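PDB 3PGV: haloacid dehalogenase-like hydrolase from Klebsiella pneumoniae subsp. pneumoniae, which probably acts as a magnesium-dependent phosphatase of the haloacid dehalogenase superfamily, Cof family, and holds a calcium ion in its metal site in this crystal. Local coordinates for residues 30-35 with 273-278; 247-252 with 262-267. All blocks are in the same frame, centred on the assembly; numbering follows the deposited sequence.

Contact 1: residues 30-35 with 273-278; sequences GTLLSP and DAVPRY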
ATOM      1  N   GLY A  30      -9.318  -2.604   3.712  1.00 34.22           N
ATOM      2  CA  GLY A  30     -10.211  -1.482   3.995  1.00 33.44           C
ATOM      3  C   GLY A  30     -10.836  -0.872   2.754  1.00 34.92           C
ATOM      4  O   GLY A  30     -11.617   0.071   2.861  1.00 34.82           O
ATOM      5  N   THR A  31     -10.491  -1.405   1.556  1.00 28.92           N
ATOM      6  CA  THR A  31     -10.986  -0.878   0.288  1.00 28.23           C
ATOM      7  C   THR A  31     -11.736  -1.967  -0.521  1.00 33.49           C
ATOM      8  O   THR A  31     -12.955  -2.068  -0.422  1.00 35.12           O
ATOM      9  CB  THR A  31      -9.837  -0.217  -0.481  1.00 32.53           C
ATOM     10  OG1 THR A  31      -9.223   0.772   0.355  1.00 33.79           O
ATOM     11  CG2 THR A  31     -10.292   0.407  -1.774  1.00 28.95           C
ATOM     12  N   LEU A  32     -11.007  -2.784  -1.293  1.00 30.16           N
ATOM     13  CA  LEU A  32     -11.618  -3.868  -2.063  1.00 30.88           C
ATOM     14  C   LEU A  32     -11.954  -5.062  -1.139  1.00 36.16           C
ATOM     15  O   LEU A  32     -12.985  -5.723  -1.332  1.00 36.41           O
ATOM     16  CB  LEU A  32     -10.682  -4.318  -3.211  1.00 30.46           C
ATOM     17  CG  LEU A  32     -11.220  -5.436  -4.132  1.00 34.89           C
ATOM     18  CD1 LEU A  32     -12.501  -5.000  -4.856  1.00 36.02           C
ATOM     19  CD2 LEU A  32     -10.179  -5.863  -5.119  1.00 35.46           C
ATOM     20  N   LEU A  33     -11.084  -5.337  -0.140  1.00 31.13           N
ATOM     21  CA  LEU A  33     -11.314  -6.442   0.786  1.00 31.42           C
ATOM     22  C   LEU A  33     -12.417  -6.102   1.787  1.00 36.34           C
ATOM     23  O   LEU A  33     -12.563  -4.931   2.197  1.00 34.63           O
ATOM     24  CB  LEU A  33     -10.017  -6.830   1.538  1.00 30.61           C
ATOM     25  CG  LEU A  33      -8.834  -7.307   0.683  1.00 34.32           C
ATOM     26  CD1 LEU A  33      -7.653  -7.629   1.557  1.00 32.77           C
ATOM     27  CD2 LEU A  33      -9.211  -8.525  -0.161  1.00 35.63           C
ATOM     28  N   SER A  34     -13.183  -7.123   2.200  1.00 32.95           N
ATOM     29  CA  SER A  34     -14.254  -6.951   3.184  1.00 31.43           C
ATOM     30  C   SER A  34     -13.657  -6.580   4.548  1.00 35.76           C
ATOM     31  O   SER A  34     -12.449  -6.756   4.752  1.00 32.88           O
ATOM     32  CB  SER A  34     -15.056  -8.238   3.307  1.00 31.27           C
ATOM     33  OG  SER A  34     -14.285  -9.252   3.930  1.00 36.91           O
ATOM     34  N   PRO A  35     -14.487  -6.122   5.535  1.00 35.67           N
ATOM     35  CA  PRO A  35     -13.942  -5.855   6.880  1.00 36.72           C
ATOM     36  C   PRO A  35     -13.276  -7.088   7.507  1.00 45.94           C
ATOM     37  O   PRO A  35     -12.451  -6.939   8.409  1.00 47.68           O
ATOM     38  CB  PRO A  35     -15.168  -5.412   7.676  1.00 37.84           C
ATOM     39  CG  PRO A  35     -16.117  -4.919   6.655  1.00 41.47           C
ATOM     40  CD  PRO A  35     -15.920  -5.795   5.467  1.00 37.09           C
ATOM     41  N   ASP A 273     -19.364  -3.745   0.314  1.00 40.78           N
ATOM     42  CA  ASP A 273     -18.727  -4.128  -0.958  1.00 40.62           C
ATOM     43  C   ASP A 273     -18.882  -2.945  -1.922  1.00 44.25           C
ATOM     44  O   ASP A 273     -19.279  -3.123  -3.077  1.00 45.03           O
ATOM     45  CB  ASP A 273     -19.387  -5.409  -1.549  1.00 43.97           C
ATOM     46  CG  ASP A 273     -18.480  -6.632  -1.628  1.00 54.87           C
ATOM     47  OD1 ASP A 273     -17.271  -6.497  -1.332  1.00 54.18           O
ATOM     48  OD2 ASP A 273     -18.966  -7.703  -2.046  1.00 62.97           O
ATOM     49  N   ALA A 274     -18.660  -1.720  -1.403  1.00 40.10           N
ATOM     50  CA  ALA A 274     -18.882  -0.471  -2.135  1.00 40.28           C
ATOM     51  C   ALA A 274     -18.079  -0.350  -3.423  1.00 45.18           C
ATOM     52  O   ALA A 274     -18.592   0.187  -4.408  1.00 46.75           O
ATOM     53  CB  ALA A 274     -18.614   0.718  -1.237  1.00 39.61           C
ATOM     54  N   VAL A 275     -16.821  -0.820  -3.427  1.00 40.74           N
ATOM     55  CA  VAL A 275     -15.966  -0.715  -4.636  1.00 39.69           C
ATOM     56  C   VAL A 275     -16.553  -1.505  -5.828  1.00 45.94           C
ATOM     57  O   VAL A 275     -16.883  -0.885  -6.845  1.00 48.21           O
ATOM     58  CB  VAL A 275     -14.469  -1.053  -4.369  1.00 40.04           C
ATOM     59  CG1 VAL A 275     -13.653  -1.018  -5.669  1.00 39.50           C
ATOM     60  CG2 VAL A 275     -13.873  -0.106  -3.328  1.00 38.08           C
ATOM     61  N   PRO A 276     -16.780  -2.856  -5.713  1.00 41.15           N
ATOM     62  CA  PRO A 276     -17.319  -3.597  -6.869  1.00 42.76           C
ATOM     63  C   PRO A 276     -18.718  -3.133  -7.292  1.00 49.31           C
ATOM     64  O   PRO A 276     -19.032  -3.156  -8.486  1.00 51.18           O
ATOM     65  CB  PRO A 276     -17.305  -5.055  -6.397  1.00 44.54           C
ATOM     66  CG  PRO A 276     -17.216  -4.991  -4.928  1.00 46.11           C
ATOM     67  CD  PRO A 276     -16.447  -3.767  -4.603  1.00 40.26           C
ATOM     68  N   ARG A 277     -19.549  -2.675  -6.322  1.00 45.82           N
ATOM     69  CA  ARG A 277     -20.893  -2.155  -6.622  1.00 47.09           C
ATOM     70  C   ARG A 277     -20.803  -0.857  -7.400  1.00 51.36           C
ATOM     71  O   ARG A 277     -21.562  -0.651  -8.346  1.00 53.11           O
ATOM     72  CB  ARG A 277     -21.713  -1.969  -5.336  1.00 44.74           C
ATOM     73  CG  ARG A 277     -22.053  -3.277  -4.671  1.00 53.10           C
ATOM     74  CD  ARG A 277     -22.908  -3.130  -3.417  1.00 57.54           C
ATOM     75  NE  ARG A 277     -22.974  -4.403  -2.688  1.00 58.74           N
ATOM     76  CZ  ARG A 277     -23.819  -5.388  -2.986  1.00 69.35           C
ATOM     77  NH1 ARG A 277     -24.717  -5.232  -3.954  1.00 53.75           N
ATOM     78  NH2 ARG A 277     -23.778  -6.532  -2.315  1.00 53.86           N
ATOM     79  N   TYR A 278     -19.838   0.002  -7.034  1.00 46.65           N
ATOM     80  CA  TYR A 278     -19.586   1.268  -7.726  1.00 46.04           C
ATOM     81  C   TYR A 278     -19.137   0.984  -9.156  1.00 50.18           C
ATOM     82  O   TYR A 278     -19.602   1.635 -10.088  1.00 50.96           O
ATOM     83  CB  TYR A 278     -18.505   2.074  -6.978  1.00 44.47           C
ATOM     84  CG  TYR A 278     -18.292   3.472  -7.516  1.00 45.43           C
ATOM     85  CD1 TYR A 278     -17.427   3.705  -8.584  1.00 47.57           C
ATOM     86  CD2 TYR A 278     -18.889   4.573  -6.911  1.00 45.75           C
ATOM     87  CE1 TYR A 278     -17.201   4.994  -9.065  1.00 49.86           C
ATOM     88  CE2 TYR A 278     -18.659   5.869  -7.372  1.00 47.13           C
ATOM     89  CZ  TYR A 278     -17.806   6.078  -8.444  1.00 54.97           C
ATOM     90  OH  TYR A 278     -17.568   7.353  -8.895  1.00 55.07           O
TER
HETATM   91  O   HOH W   1     -15.590  -2.128  -1.223  1.00 36.66           O
HETATM   92  O   HOH W   2     -15.405  -4.831  -1.742  1.00 44.43           O
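T31 and L32 meet V275 and P276 where the DxDGT motif of a haloacid dehalogenase (HAD) fold, which carries metal ligands D27 and D29 and runs from strand 23-27 into the short helix 28-32, faces the first turn of the last helix, 274-283. The contact illustrates how a metal-site turn can be backed by aliphatic branches while waters bridge its backbone to the facing helix. T31 divides its two branches between these tasks. With chi1 at -55°, OG1 is placed beside the backbone N and bonds to D27 OD2, while CG2 lies anti to that N and meets V275 CG2 at 3.9 Å, the two short side chains crossing obliquely. The same V275 methyl, CG2, rests 3.6 Å from the carbonyl oxygen T31 O. V275 points its CB at helix 28-32 and presents both branches: its CG1 approaches L32 CD1 at 4.2 Å. With CG anti to its own N (chi1 -178°) and chi2 at 61°, L32 brings CD1 nearer the last helix than its base, 4.1 Å from P276 CD, the ring carbon next to the proline nitrogen. Helix 41-51, through Y42, A43 and T46, packs against P276 as well. The polar link is made by water. One molecule donates to T31 O and accepts the N-H of V275, 2.8 Å from each of these atoms. D273, at the N-cap position but without a side-chain capping bond, splits its carboxylate: OD2 bonds to T40 OG1, and OD1 accepts from a second water that also donates to L32 O.

Contact 2: residues 247-252 with 262-267; sequences GCIMAN and PELEVI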
ATOM      1  N   GLY A 247     -10.457   9.685  -8.367  1.00 44.41           N
ATOM      2  CA  GLY A 247     -10.152   9.103  -7.064  1.00 42.57           C
ATOM      3  C   GLY A 247     -11.372   9.006  -6.163  1.00 44.72           C
ATOM      4  O   GLY A 247     -12.105   9.982  -6.006  1.00 44.04           O
ATOM      5  N   CYS A 248     -11.597   7.814  -5.560  1.00 41.09           N
ATOM      6  CA  CYS A 248     -12.714   7.587  -4.626  1.00 39.82           C
ATOM      7  C   CYS A 248     -12.197   7.248  -3.247  1.00 40.53           C
ATOM      8  O   CYS A 248     -11.387   6.326  -3.100  1.00 39.12           O
ATOM      9  CB  CYS A 248     -13.646   6.499  -5.146  1.00 40.74           C
ATOM     10  SG  CYS A 248     -14.518   6.932  -6.658  1.00 47.17           S
ATOM     11  N   ILE A 249     -12.704   7.945  -2.223  1.00 36.01           N
ATOM     12  CA  ILE A 249     -12.361   7.684  -0.821  1.00 33.63           C
ATOM     13  C   ILE A 249     -13.459   6.818  -0.175  1.00 37.65           C
ATOM     14  O   ILE A 249     -14.647   7.105  -0.339  1.00 39.44           O
ATOM     15  CB  ILE A 249     -12.151   9.032  -0.045  1.00 36.41           C
ATOM     16  CG1 ILE A 249     -10.963   9.837  -0.629  1.00 35.37           C
ATOM     17  CG2 ILE A 249     -11.979   8.793   1.474  1.00 34.83           C
ATOM     18  CD1 ILE A 249     -10.771  11.250   0.015  1.00 40.09           C
HETATM   19  N   MSE A 250     -13.063   5.740   0.524  1.00 32.20           N
HETATM   20  CA  MSE A 250     -14.008   4.847   1.216  1.00 30.37           C
HETATM   21  C   MSE A 250     -14.691   5.589   2.357  1.00 34.12           C
HETATM   22  O   MSE A 250     -14.055   6.425   3.006  1.00 32.96           O
HETATM   23  CB  MSE A 250     -13.266   3.616   1.781  1.00 30.16           C
HETATM   24  CG  MSE A 250     -12.464   2.851   0.733  1.00 34.12           C
HETATM   25 SE   MSE A 250     -13.557   2.271  -0.739  0.75 39.87          SE
HETATM   26  CE  MSE A 250     -14.744   1.079   0.189  1.00 36.34           C
ATOM     27  N   ALA A 251     -15.962   5.242   2.658  1.00 30.85           N
ATOM     28  CA  ALA A 251     -16.659   5.835   3.810  1.00 31.39           C
ATOM     29  C   ALA A 251     -15.918   5.480   5.108  1.00 35.58           C
ATOM     30  O   ALA A 251     -15.865   6.293   6.041  1.00 36.42           O
ATOM     31  CB  ALA A 251     -18.098   5.331   3.878  1.00 33.00           C
ATOM     32  N   ASN A 252     -15.293   4.285   5.141  1.00 29.56           N
ATOM     33  CA  ASN A 252     -14.566   3.803   6.310  1.00 28.09           C
ATOM     34  C   ASN A 252     -13.139   4.357   6.382  1.00 33.32           C
ATOM     35  O   ASN A 252     -12.370   3.952   7.249  1.00 33.64           O
ATOM     36  CB  ASN A 252     -14.547   2.291   6.320  1.00 27.82           C
ATOM     37  CG  ASN A 252     -14.038   1.690   5.029  1.00 45.78           C
ATOM     38  OD1 ASN A 252     -14.752   1.620   4.030  1.00 33.12           O
ATOM     39  ND2 ASN A 252     -12.792   1.241   5.029  1.00 33.25           N
ATOM     40  N   PRO A 262     -10.658  17.038   0.318  1.00 42.73           N
ATOM     41  CA  PRO A 262     -12.124  17.185   0.356  1.00 43.23           C
ATOM     42  C   PRO A 262     -12.764  17.225  -1.043  1.00 48.62           C
ATOM     43  O   PRO A 262     -13.979  17.032  -1.173  1.00 49.92           O
ATOM     44  CB  PRO A 262     -12.322  18.508   1.101  1.00 45.82           C
ATOM     45  CG  PRO A 262     -11.090  19.273   0.844  1.00 50.18           C
ATOM     46  CD  PRO A 262      -9.977  18.273   0.771  1.00 44.56           C
ATOM     47  N   GLU A 263     -11.948  17.450  -2.083  1.00 43.93           N
ATOM     48  CA  GLU A 263     -12.423  17.500  -3.474  1.00 45.15           C
ATOM     49  C   GLU A 263     -12.763  16.103  -4.035  1.00 49.25           C
ATOM     50  O   GLU A 263     -13.366  15.999  -5.105  1.00 51.02           O
ATOM     51  CB  GLU A 263     -11.391  18.210  -4.382  1.00 46.47           C
ATOM     52  CG  GLU A 263     -10.131  17.394  -4.675  1.00 52.57           C
ATOM     53  CD  GLU A 263      -9.108  17.294  -3.555  1.00 63.01           C
ATOM     54  OE1 GLU A 263      -9.248  18.024  -2.545  1.00 53.78           O
ATOM     55  OE2 GLU A 263      -8.122  16.538  -3.725  1.00 51.10           O
ATOM     56  N   LEU A 264     -12.327  15.040  -3.346  1.00 43.47           N
ATOM     57  CA  LEU A 264     -12.551  13.682  -3.821  1.00 41.87           C
ATOM     58  C   LEU A 264     -13.874  13.118  -3.347  1.00 44.75           C
ATOM     59  O   LEU A 264     -14.292  13.364  -2.210  1.00 43.69           O
ATOM     60  CB  LEU A 264     -11.389  12.755  -3.411  1.00 39.41           C
ATOM     61  CG  LEU A 264     -10.010  13.109  -3.992  1.00 43.28           C
ATOM     62  CD1 LEU A 264      -8.969  12.148  -3.517  1.00 41.02           C
ATOM     63  CD2 LEU A 264     -10.036  13.134  -5.531  1.00 46.34           C
ATOM     64  N   GLU A 265     -14.520  12.332  -4.203  1.00 41.03           N
ATOM     65  CA  GLU A 265     -15.774  11.680  -3.873  1.00 41.01           C
ATOM     66  C   GLU A 265     -15.568  10.647  -2.777  1.00 45.52           C
ATOM     67  O   GLU A 265     -14.626   9.841  -2.844  1.00 44.80           O
ATOM     68  CB  GLU A 265     -16.369  11.010  -5.126  1.00 43.19           C
ATOM     69  CG  GLU A 265     -17.736  10.379  -4.898  1.00 46.12           C
ATOM     70  CD  GLU A 265     -18.272   9.568  -6.061  1.00 57.70           C
ATOM     71  OE1 GLU A 265     -17.529   9.373  -7.051  1.00 61.30           O
ATOM     72  OE2 GLU A 265     -19.425   9.096  -5.968  1.00 53.20           O
ATOM     73  N   VAL A 266     -16.441  10.668  -1.765  1.00 43.05           N
ATOM     74  CA  VAL A 266     -16.446   9.656  -0.721  1.00 40.97           C
ATOM     75  C   VAL A 266     -17.554   8.650  -1.040  1.00 44.39           C
ATOM     76  O   VAL A 266     -18.720   9.036  -1.159  1.00 44.56           O
ATOM     77  CB  VAL A 266     -16.606  10.266   0.710  1.00 43.18           C
ATOM     78  CG1 VAL A 266     -16.660   9.164   1.770  1.00 41.36           C
ATOM     79  CG2 VAL A 266     -15.479  11.246   1.015  1.00 42.25           C
ATOM     80  N   ILE A 267     -17.178   7.386  -1.287  1.00 38.92           N
ATOM     81  CA  ILE A 267     -18.154   6.345  -1.583  1.00 38.44           C
ATOM     82  C   ILE A 267     -18.497   5.564  -0.316  1.00 44.13           C
ATOM     83  O   ILE A 267     -18.093   5.971   0.782  1.00 43.17           O
ATOM     84  CB  ILE A 267     -17.704   5.433  -2.770  1.00 39.99           C
ATOM     85  CG1 ILE A 267     -16.462   4.577  -2.399  1.00 38.42           C
ATOM     86  CG2 ILE A 267     -17.468   6.262  -4.026  1.00 39.11           C
ATOM     87  CD1 ILE A 267     -16.209   3.377  -3.348  1.00 43.51           C
TER
HETATM   88  O   HOH W   3     -13.479  12.071  -6.744  1.00 34.44           O
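C248 and E265 share one face of a small parallel strand pair, and I249 and V266 share the other. The flat carboxylate of E265, ending an extended chain, brings OE1 to 3.9 Å from C248 SG; that approach is a contact only, and OE1 is held by a salt bridge to K246 NZ and a hydrogen bond to Y278 OH. On the I249 face, CD1 meets L264 CB at 3.8 Å, the two side chains crossing at about a right angle, while I249 CB sits 4.1 Å from V266 CG2. I249 also supplies both backbone bonds of the pair: its N donates almost straight to E265 O (2.8 Å, 173°), and its O accepts from I267 N at 2.7 Å, more bent. At the start of strand 265-266, one water bridges the backbones, donating to G247 O and accepting from E265 N. At the far end, I267's chi1 of 67° sends CG1 toward selenomethionine M250, whose SE lies 3.9 Å from I267 CD1, and leaves CG2 4.0 Å from C248 SG. A beta-alpha-beta crossover through helix 255-260 joins the pair, with strand 265-266 outermost in the sheet and 246-249 next to it: C248 bonds through its backbone to A230 and G232 of strand 228-232, L241 of helix 238-243 packs on I249 and L264, and Y278 of helix 274-283 packs on C248 and I267 on the other face.

How the contacts relate
The two contacts, with centres 13 Å apart, show how one helix can connect a metal-site turn to a sheet margin. Contact 2 is nested within the chain loop that contact 1 closes, and helix 274-283 is the next element of the chain after strand 265-266. V275 CG2 packs 3.5 Å from M250 SE, while Y278 CE2 lies 3.6 Å from I267 CG2. N252 ND2 probably donates a hydrogen bond to G30 O at 2.7 Å, tying the loop after strand 246-249 to the metal-site turn. Both contacts approach the calcium held by D27, D29 and D233: the T31 side chain is about 4 Å from the ion, that of M250 about 7 Å.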